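ATP phosphoribosyltransferase (Methanobacterium thermoautotrophicum, PDB 2VD3) probably catalyses the magnesium-dependent condensation of ATP with 5-phosphoribosyl 1-diphosphate, the first and apparently rate-controlling step of histidine biosynthesis. Local coordinates at residues R93-I106 against D156-L168. Sequence-based numbering, arbitrary orientation.
Sequences RASLVLAAPEDSTI and DLITDLSSTGTTL. With MG (magnesium ion), chain J.
The carbonyl oxygen of Asp160 takes the N-H of Val97, with N and O 2.8 Å apart and the donor in the carbonyl plane. Asp160 N returns a bond to Val97 O, closing a small ring between the strands. Two further reciprocal pairs, Ser95 with Ser162 and Ala99 with Ile158, bring the ladder to six bonds. The Ala99 N to Ile158 O link is nearly straight (175° at the hydrogen), whereas Ser95 N sits above the carbonyl plane of Ser162, 40° out of it. At the non-hydrogen-bonded pairs, CA-H groups fill in: Thr159 CA lies 3.0 Å from Val97 O.

The face of Leu96, Leu98 and Thr159 lies under helix 123-132, which touches it through Ile125, Thr126 and Tyr129. Here Leu98 slants across Thr159, its CD1 4.2 Å from Thr159 CG2, while Thr159 OG1 shares a hydrogen bond with Thr120 OG1. On the face of Val97, Ala99 and Asp160, Leu168, from the following helix, meets Val97 tip to tip, CD2 to CG2 at 3.7 Å, and also reaches Ala99 CB. Asp160, with CG anti to the backbone N (chi1 -157°), binds magnesium there through OD2 at 2.2 Å. Where the ladder ends, past Ala99, Leu157 CD2 lies against Ala100 CB and faces Ile106 CD1 tip to tip.

Strand 173-188 pairs with the other edge of 94-101, and 117-120 runs parallel beside 157-162. The pair thus belongs to the mixed alpha/beta sheet of the catalytic region, which has the periplasmic-binding-protein-like (type II) fold of the HisG family.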
ATOM      1  N   ARG A  93     -23.630  -7.843   9.728  1.00 50.96           N
ATOM      2  CA  ARG A  93     -24.812  -8.458   9.147  1.00 51.73           C
ATOM      3  C   ARG A  93     -24.903  -8.204   7.647  1.00 52.03           C
ATOM      4  O   ARG A  93     -24.573  -7.120   7.158  1.00 52.60           O
ATOM      5  CB  ARG A  93     -26.065  -8.030   9.899  1.00 51.82           C
ATOM      6  CG  ARG A  93     -25.934  -8.377  11.374  1.00 52.55           C
ATOM      7  CD  ARG A  93     -27.218  -8.265  12.134  1.00 53.85           C
ATOM      8  NE  ARG A  93     -27.092  -9.007  13.385  1.00 56.28           N
ATOM      9  CZ  ARG A  93     -27.997  -9.008  14.358  1.00 56.65           C
ATOM     10  NH1 ARG A  93     -29.110  -8.294  14.243  1.00 57.17           N
ATOM     11  NH2 ARG A  93     -27.792  -9.725  15.450  1.00 56.42           N
ATOM     12  N   ALA A  94     -25.309  -9.241   6.923  1.00 52.18           N
ATOM     13  CA  ALA A  94     -25.283  -9.237   5.472  1.00 51.99           C
ATOM     14  C   ALA A  94     -26.140 -10.370   4.978  1.00 51.85           C
ATOM     15  O   ALA A  94     -26.274 -11.392   5.649  1.00 51.87           O
ATOM     16  CB  ALA A  94     -23.859  -9.390   4.961  1.00 52.30           C
ATOM     17  N   SER A  95     -26.747 -10.159   3.818  1.00 51.75           N
ATOM     18  CA  SER A  95     -27.604 -11.156   3.200  1.00 51.92           C
ATOM     19  C   SER A  95     -26.918 -11.748   1.985  1.00 51.62           C
ATOM     20  O   SER A  95     -26.449 -11.015   1.114  1.00 51.50           O
ATOM     21  CB  SER A  95     -28.936 -10.527   2.775  1.00 52.11           C
ATOM     22  OG  SER A  95     -29.664 -10.054   3.897  1.00 52.85           O
ATOM     23  N   LEU A  96     -26.844 -13.074   1.927  1.00 51.36           N
ATOM     24  CA  LEU A  96     -26.470 -13.718   0.673  1.00 50.77           C
ATOM     25  C   LEU A  96     -27.732 -13.850  -0.156  1.00 50.30           C
ATOM     26  O   LEU A  96     -28.585 -14.680   0.140  1.00 50.34           O
ATOM     27  CB  LEU A  96     -25.830 -15.091   0.897  1.00 50.69           C
ATOM     28  CG  LEU A  96     -25.340 -15.732  -0.405  1.00 50.33           C
ATOM     29  CD1 LEU A  96     -24.110 -14.995  -0.949  1.00 50.00           C
ATOM     30  CD2 LEU A  96     -25.063 -17.203  -0.224  1.00 49.10           C
ATOM     31  N   VAL A  97     -27.854 -13.009  -1.178  1.00 50.15           N
ATOM     32  CA  VAL A  97     -29.050 -12.987  -2.027  1.00 50.16           C
ATOM     33  C   VAL A  97     -28.807 -13.646  -3.378  1.00 50.46           C
ATOM     34  O   VAL A  97     -27.662 -13.755  -3.826  1.00 50.69           O
ATOM     35  CB  VAL A  97     -29.615 -11.541  -2.245  1.00 50.04           C
ATOM     36  CG1 VAL A  97     -30.072 -10.933  -0.932  1.00 49.39           C
ATOM     37  CG2 VAL A  97     -28.610 -10.637  -2.973  1.00 49.60           C
ATOM     38  N   LEU A  98     -29.888 -14.097  -4.010  1.00 50.59           N
ATOM     39  CA  LEU A  98     -29.845 -14.542  -5.396  1.00 50.87           C
ATOM     40  C   LEU A  98     -30.354 -13.393  -6.246  1.00 51.47           C
ATOM     41  O   LEU A  98     -31.441 -12.875  -6.001  1.00 51.67           O
ATOM     42  CB  LEU A  98     -30.713 -15.783  -5.604  1.00 50.58           C
ATOM     43  CG  LEU A  98     -30.623 -16.525  -6.943  1.00 50.15           C
ATOM     44  CD1 LEU A  98     -29.256 -17.166  -7.156  1.00 49.06           C
ATOM     45  CD2 LEU A  98     -31.709 -17.579  -7.019  1.00 50.62           C
ATOM     46  N   ALA A  99     -29.561 -12.989  -7.234  1.00 52.24           N
ATOM     47  CA  ALA A  99     -29.875 -11.816  -8.049  1.00 52.79           C
ATOM     48  C   ALA A  99     -29.805 -12.111  -9.542  1.00 53.25           C
ATOM     49  O   ALA A  99     -29.046 -12.980  -9.978  1.00 53.40           O
ATOM     50  CB  ALA A  99     -28.957 -10.655  -7.686  1.00 52.61           C
ATOM     51  N   ALA A 100     -30.608 -11.379 -10.312  1.00 53.73           N
ATOM     52  CA  ALA A 100     -30.668 -11.523 -11.767  1.00 54.30           C
ATOM     53  C   ALA A 100     -30.519 -10.164 -12.460  1.00 54.77           C
ATOM     54  O   ALA A 100     -30.906  -9.144 -11.886  1.00 54.82           O
ATOM     55  CB  ALA A 100     -31.979 -12.177 -12.168  1.00 54.28           C
ATOM     56  N   PRO A 101     -29.914 -10.135 -13.671  1.00 55.29           N
ATOM     57  CA  PRO A 101     -29.986  -8.962 -14.557  1.00 55.82           C
ATOM     58  C   PRO A 101     -31.394  -8.380 -14.571  1.00 56.22           C
ATOM     59  O   PRO A 101     -32.337  -9.089 -14.909  1.00 56.38           O
ATOM     60  CB  PRO A 101     -29.644  -9.551 -15.925  1.00 55.75           C
ATOM     61  CG  PRO A 101     -28.679 -10.648 -15.606  1.00 55.56           C
ATOM     62  CD  PRO A 101     -29.068 -11.196 -14.250  1.00 55.21           C
ATOM     63  N   GLU A 102     -31.532  -7.111 -14.188  1.00 56.75           N
ATOM     64  CA  GLU A 102     -32.853  -6.522 -13.921  1.00 57.48           C
ATOM     65  C   GLU A 102     -33.868  -6.696 -15.055  1.00 57.72           C
ATOM     66  O   GLU A 102     -35.063  -6.820 -14.799  1.00 57.84           O
ATOM     67  CB  GLU A 102     -32.736  -5.044 -13.516  1.00 57.58           C
ATOM     68  CG  GLU A 102     -32.543  -4.053 -14.669  1.00 57.73           C
ATOM     69  CD  GLU A 102     -32.163  -2.659 -14.190  1.00 57.85           C
ATOM     70  OE1 GLU A 102     -31.705  -2.518 -13.030  1.00 58.45           O
ATOM     71  OE2 GLU A 102     -32.313  -1.704 -14.978  1.00 58.19           O
ATOM     72  N   ASP A 103     -33.382  -6.728 -16.295  1.00 58.02           N
ATOM     73  CA  ASP A 103     -34.244  -6.897 -17.467  1.00 58.50           C
ATOM     74  C   ASP A 103     -34.652  -8.350 -17.735  1.00 58.54           C
ATOM     75  O   ASP A 103     -35.330  -8.628 -18.728  1.00 58.47           O
ATOM     76  CB  ASP A 103     -33.571  -6.307 -18.715  1.00 58.72           C
ATOM     77  CG  ASP A 103     -33.440  -4.796 -18.649  1.00 59.27           C
ATOM     78  OD1 ASP A 103     -34.454  -4.123 -18.369  1.00 59.20           O
ATOM     79  OD2 ASP A 103     -32.321  -4.283 -18.878  1.00 60.12           O
ATOM     80  N   SER A 104     -34.257  -9.266 -16.850  1.00 58.54           N
ATOM     81  CA  SER A 104     -34.511 -10.690 -17.073  1.00 58.62           C
ATOM     82  C   SER A 104     -35.972 -11.094 -16.867  1.00 58.61           C
ATOM     83  O   SER A 104     -36.732 -10.412 -16.168  1.00 58.52           O
ATOM     84  CB  SER A 104     -33.601 -11.559 -16.205  1.00 58.54           C
ATOM     85  OG  SER A 104     -33.812 -12.932 -16.479  1.00 58.75           O
ATOM     86  N   THR A 105     -36.342 -12.206 -17.501  1.00 58.61           N
ATOM     87  CA  THR A 105     -37.624 -12.870 -17.270  1.00 58.50           C
ATOM     88  C   THR A 105     -37.729 -13.303 -15.809  1.00 58.60           C
ATOM     89  O   THR A 105     -38.730 -13.025 -15.149  1.00 58.75           O
ATOM     90  CB  THR A 105     -37.806 -14.081 -18.232  1.00 58.48           C
ATOM     91  OG1 THR A 105     -38.410 -13.634 -19.455  1.00 58.32           O
ATOM     92  CG2 THR A 105     -38.677 -15.184 -17.613  1.00 58.31           C
ATOM     93  N   ILE A 106     -36.676 -13.954 -15.307  1.00 58.51           N
ATOM     94  CA  ILE A 106     -36.637 -14.488 -13.943  1.00 58.28           C
ATOM     95  C   ILE A 106     -36.908 -13.408 -12.889  1.00 58.37           C
ATOM     96  O   ILE A 106     -36.069 -12.521 -12.664  1.00 58.39           O
ATOM     97  CB  ILE A 106     -35.275 -15.190 -13.651  1.00 58.25           C
ATOM     98  CG1 ILE A 106     -35.020 -16.307 -14.668  1.00 58.02           C
ATOM     99  CG2 ILE A 106     -35.226 -15.728 -12.211  1.00 57.87           C
ATOM    100  CD1 ILE A 106     -33.577 -16.776 -14.736  1.00 58.09           C
ATOM    101  N   ASP A 156     -26.026 -16.581 -15.848  1.00 49.06           N
ATOM    102  CA  ASP A 156     -27.328 -15.927 -15.944  1.00 48.81           C
ATOM    103  C   ASP A 156     -27.654 -15.234 -14.622  1.00 48.49           C
ATOM    104  O   ASP A 156     -28.158 -14.114 -14.611  1.00 48.46           O
ATOM    105  CB  ASP A 156     -28.421 -16.945 -16.277  1.00 48.97           C
ATOM    106  CG  ASP A 156     -28.093 -17.778 -17.502  1.00 49.77           C
ATOM    107  OD1 ASP A 156     -27.950 -17.201 -18.604  1.00 50.96           O
ATOM    108  OD2 ASP A 156     -27.982 -19.013 -17.362  1.00 50.23           O
ATOM    109  N   LEU A 157     -27.358 -15.910 -13.514  1.00 48.16           N
ATOM    110  CA  LEU A 157     -27.633 -15.394 -12.173  1.00 47.90           C
ATOM    111  C   LEU A 157     -26.390 -15.371 -11.292  1.00 47.85           C
ATOM    112  O   LEU A 157     -25.392 -16.045 -11.563  1.00 47.69           O
ATOM    113  CB  LEU A 157     -28.708 -16.232 -11.482  1.00 47.90           C
ATOM    114  CG  LEU A 157     -30.034 -16.473 -12.196  1.00 48.25           C
ATOM    115  CD1 LEU A 157     -30.709 -17.700 -11.626  1.00 48.23           C
ATOM    116  CD2 LEU A 157     -30.922 -15.259 -12.068  1.00 48.44           C
ATOM    117  N   ILE A 158     -26.462 -14.589 -10.225  1.00 47.74           N
ATOM    118  CA  ILE A 158     -25.363 -14.493  -9.283  1.00 47.94           C
ATOM    119  C   ILE A 158     -25.894 -14.594  -7.867  1.00 48.12           C
ATOM    120  O   ILE A 158     -27.091 -14.466  -7.636  1.00 48.33           O
ATOM    121  CB  ILE A 158     -24.546 -13.169  -9.453  1.00 47.68           C
ATOM    122  CG1 ILE A 158     -25.347 -11.951  -8.977  1.00 47.30           C
ATOM    123  CG2 ILE A 158     -24.102 -12.984 -10.908  1.00 47.66           C
ATOM    124  CD1 ILE A 158     -24.491 -10.769  -8.548  1.00 46.11           C
ATOM    125  N   THR A 159     -24.999 -14.856  -6.929  1.00 48.50           N
ATOM    126  CA  THR A 159     -25.297 -14.650  -5.527  1.00 48.77           C
ATOM    127  C   THR A 159     -24.454 -13.465  -5.117  1.00 49.63           C
ATOM    128  O   THR A 159     -23.461 -13.149  -5.776  1.00 49.78           O
ATOM    129  CB  THR A 159     -24.950 -15.869  -4.645  1.00 48.57           C
ATOM    130  OG1 THR A 159     -23.529 -16.024  -4.569  1.00 46.96           O
ATOM    131  CG2 THR A 159     -25.596 -17.148  -5.182  1.00 47.61           C
ATOM    132  N   ASP A 160     -24.846 -12.801  -4.040  1.00 50.75           N
ATOM    133  CA  ASP A 160     -24.069 -11.679  -3.550  1.00 52.01           C
ATOM    134  C   ASP A 160     -24.355 -11.384  -2.093  1.00 52.85           C
ATOM    135  O   ASP A 160     -25.452 -11.652  -1.592  1.00 53.12           O
ATOM    136  CB  ASP A 160     -24.326 -10.432  -4.400  1.00 52.14           C
ATOM    137  CG  ASP A 160     -23.199  -9.435  -4.312  1.00 52.49           C
ATOM    138  OD1 ASP A 160     -23.377  -8.296  -4.771  1.00 53.67           O
ATOM    139  OD2 ASP A 160     -22.129  -9.795  -3.778  1.00 53.51           O
ATOM    140  N   LEU A 161     -23.361 -10.811  -1.430  1.00 53.81           N
ATOM    141  CA  LEU A 161     -23.435 -10.515  -0.013  1.00 55.46           C
ATOM    142  C   LEU A 161     -23.551  -8.999   0.190  1.00 56.49           C
ATOM    143  O   LEU A 161     -22.636  -8.271  -0.163  1.00 56.87           O
ATOM    144  CB  LEU A 161     -22.170 -11.061   0.661  1.00 55.53           C
ATOM    145  CG  LEU A 161     -22.153 -11.463   2.136  1.00 55.84           C
ATOM    146  CD1 LEU A 161     -23.122 -12.600   2.404  1.00 54.81           C
ATOM    147  CD2 LEU A 161     -20.724 -11.838   2.538  1.00 55.24           C
ATOM    148  N   SER A 162     -24.665  -8.522   0.751  1.00 58.00           N
ATOM    149  CA  SER A 162     -24.884  -7.070   0.906  1.00 59.19           C
ATOM    150  C   SER A 162     -25.768  -6.688   2.089  1.00 60.10           C
ATOM    151  O   SER A 162     -26.655  -7.455   2.480  1.00 59.88           O
ATOM    152  CB  SER A 162     -25.520  -6.502  -0.364  1.00 59.19           C
ATOM    153  OG  SER A 162     -26.779  -7.121  -0.589  1.00 59.55           O
ATOM    154  N   SER A 163     -25.527  -5.493   2.640  1.00 61.45           N
ATOM    155  CA  SER A 163     -26.436  -4.874   3.618  1.00 62.84           C
ATOM    156  C   SER A 163     -27.456  -4.013   2.891  1.00 63.66           C
ATOM    157  O   SER A 163     -28.606  -3.902   3.323  1.00 63.98           O
ATOM    158  CB  SER A 163     -25.695  -3.975   4.611  1.00 62.76           C
ATOM    159  OG  SER A 163     -24.372  -4.406   4.850  1.00 64.37           O
ATOM    160  N   THR A 164     -27.012  -3.393   1.799  1.00 64.77           N
ATOM    161  CA  THR A 164     -27.838  -2.516   0.977  1.00 65.91           C
ATOM    162  C   THR A 164     -27.867  -3.039  -0.449  1.00 66.63           C
ATOM    163  O   THR A 164     -26.833  -3.461  -0.987  1.00 67.02           O
ATOM    164  CB  THR A 164     -27.274  -1.072   0.934  1.00 66.12           C
ATOM    165  OG1 THR A 164     -25.855  -1.114   0.728  1.00 66.24           O
ATOM    166  CG2 THR A 164     -27.587  -0.315   2.228  1.00 66.26           C
ATOM    167  N   GLY A 165     -29.044  -2.999  -1.070  1.00 67.30           N
ATOM    168  CA  GLY A 165     -29.195  -3.432  -2.462  1.00 68.14           C
ATOM    169  C   GLY A 165     -28.479  -2.539  -3.470  1.00 68.69           C
ATOM    170  O   GLY A 165     -28.598  -2.743  -4.678  1.00 68.77           O
ATOM    171  N   THR A 166     -27.711  -1.572  -2.966  1.00 69.08           N
ATOM    172  CA  THR A 166     -27.086  -0.527  -3.789  1.00 69.47           C
ATOM    173  C   THR A 166     -26.033  -1.016  -4.804  1.00 69.62           C
ATOM    174  O   THR A 166     -26.110  -0.680  -5.986  1.00 69.84           O
ATOM    175  CB  THR A 166     -26.531   0.623  -2.911  1.00 69.61           C
ATOM    176  OG1 THR A 166     -25.636   0.098  -1.916  1.00 69.56           O
ATOM    177  CG2 THR A 166     -27.684   1.379  -2.232  1.00 69.26           C
ATOM    178  N   THR A 167     -25.067  -1.810  -4.354  1.00 69.81           N
ATOM    179  CA  THR A 167     -24.097  -2.444  -5.260  1.00 70.03           C
ATOM    180  C   THR A 167     -24.777  -3.365  -6.295  1.00 70.15           C
ATOM    181  O   THR A 167     -24.209  -3.672  -7.356  1.00 70.35           O
ATOM    182  CB  THR A 167     -22.994  -3.187  -4.458  1.00 69.99           C
ATOM    183  OG1 THR A 167     -22.057  -2.225  -3.958  1.00 70.47           O
ATOM    184  CG2 THR A 167     -22.243  -4.214  -5.312  1.00 70.02           C
ATOM    185  N   LEU A 168     -25.998  -3.796  -5.990  1.00 69.80           N
ATOM    186  CA  LEU A 168     -26.759  -4.608  -6.924  1.00 69.41           C
ATOM    187  C   LEU A 168     -27.471  -3.742  -7.963  1.00 69.13           C
ATOM    188  O   LEU A 168     -27.419  -4.053  -9.157  1.00 69.27           O
ATOM    189  CB  LEU A 168     -27.738  -5.525  -6.188  1.00 69.44           C
ATOM    190  CG  LEU A 168     -27.142  -6.799  -5.588  1.00 69.39           C
ATOM    191  CD1 LEU A 168     -26.273  -6.516  -4.362  1.00 69.62           C
ATOM    192  CD2 LEU A 168     -28.260  -7.752  -5.240  1.00 69.45           C
TER
HETATM  193 MG    MG J1294     -20.249  -9.244  -2.765  1.00 70.94          MG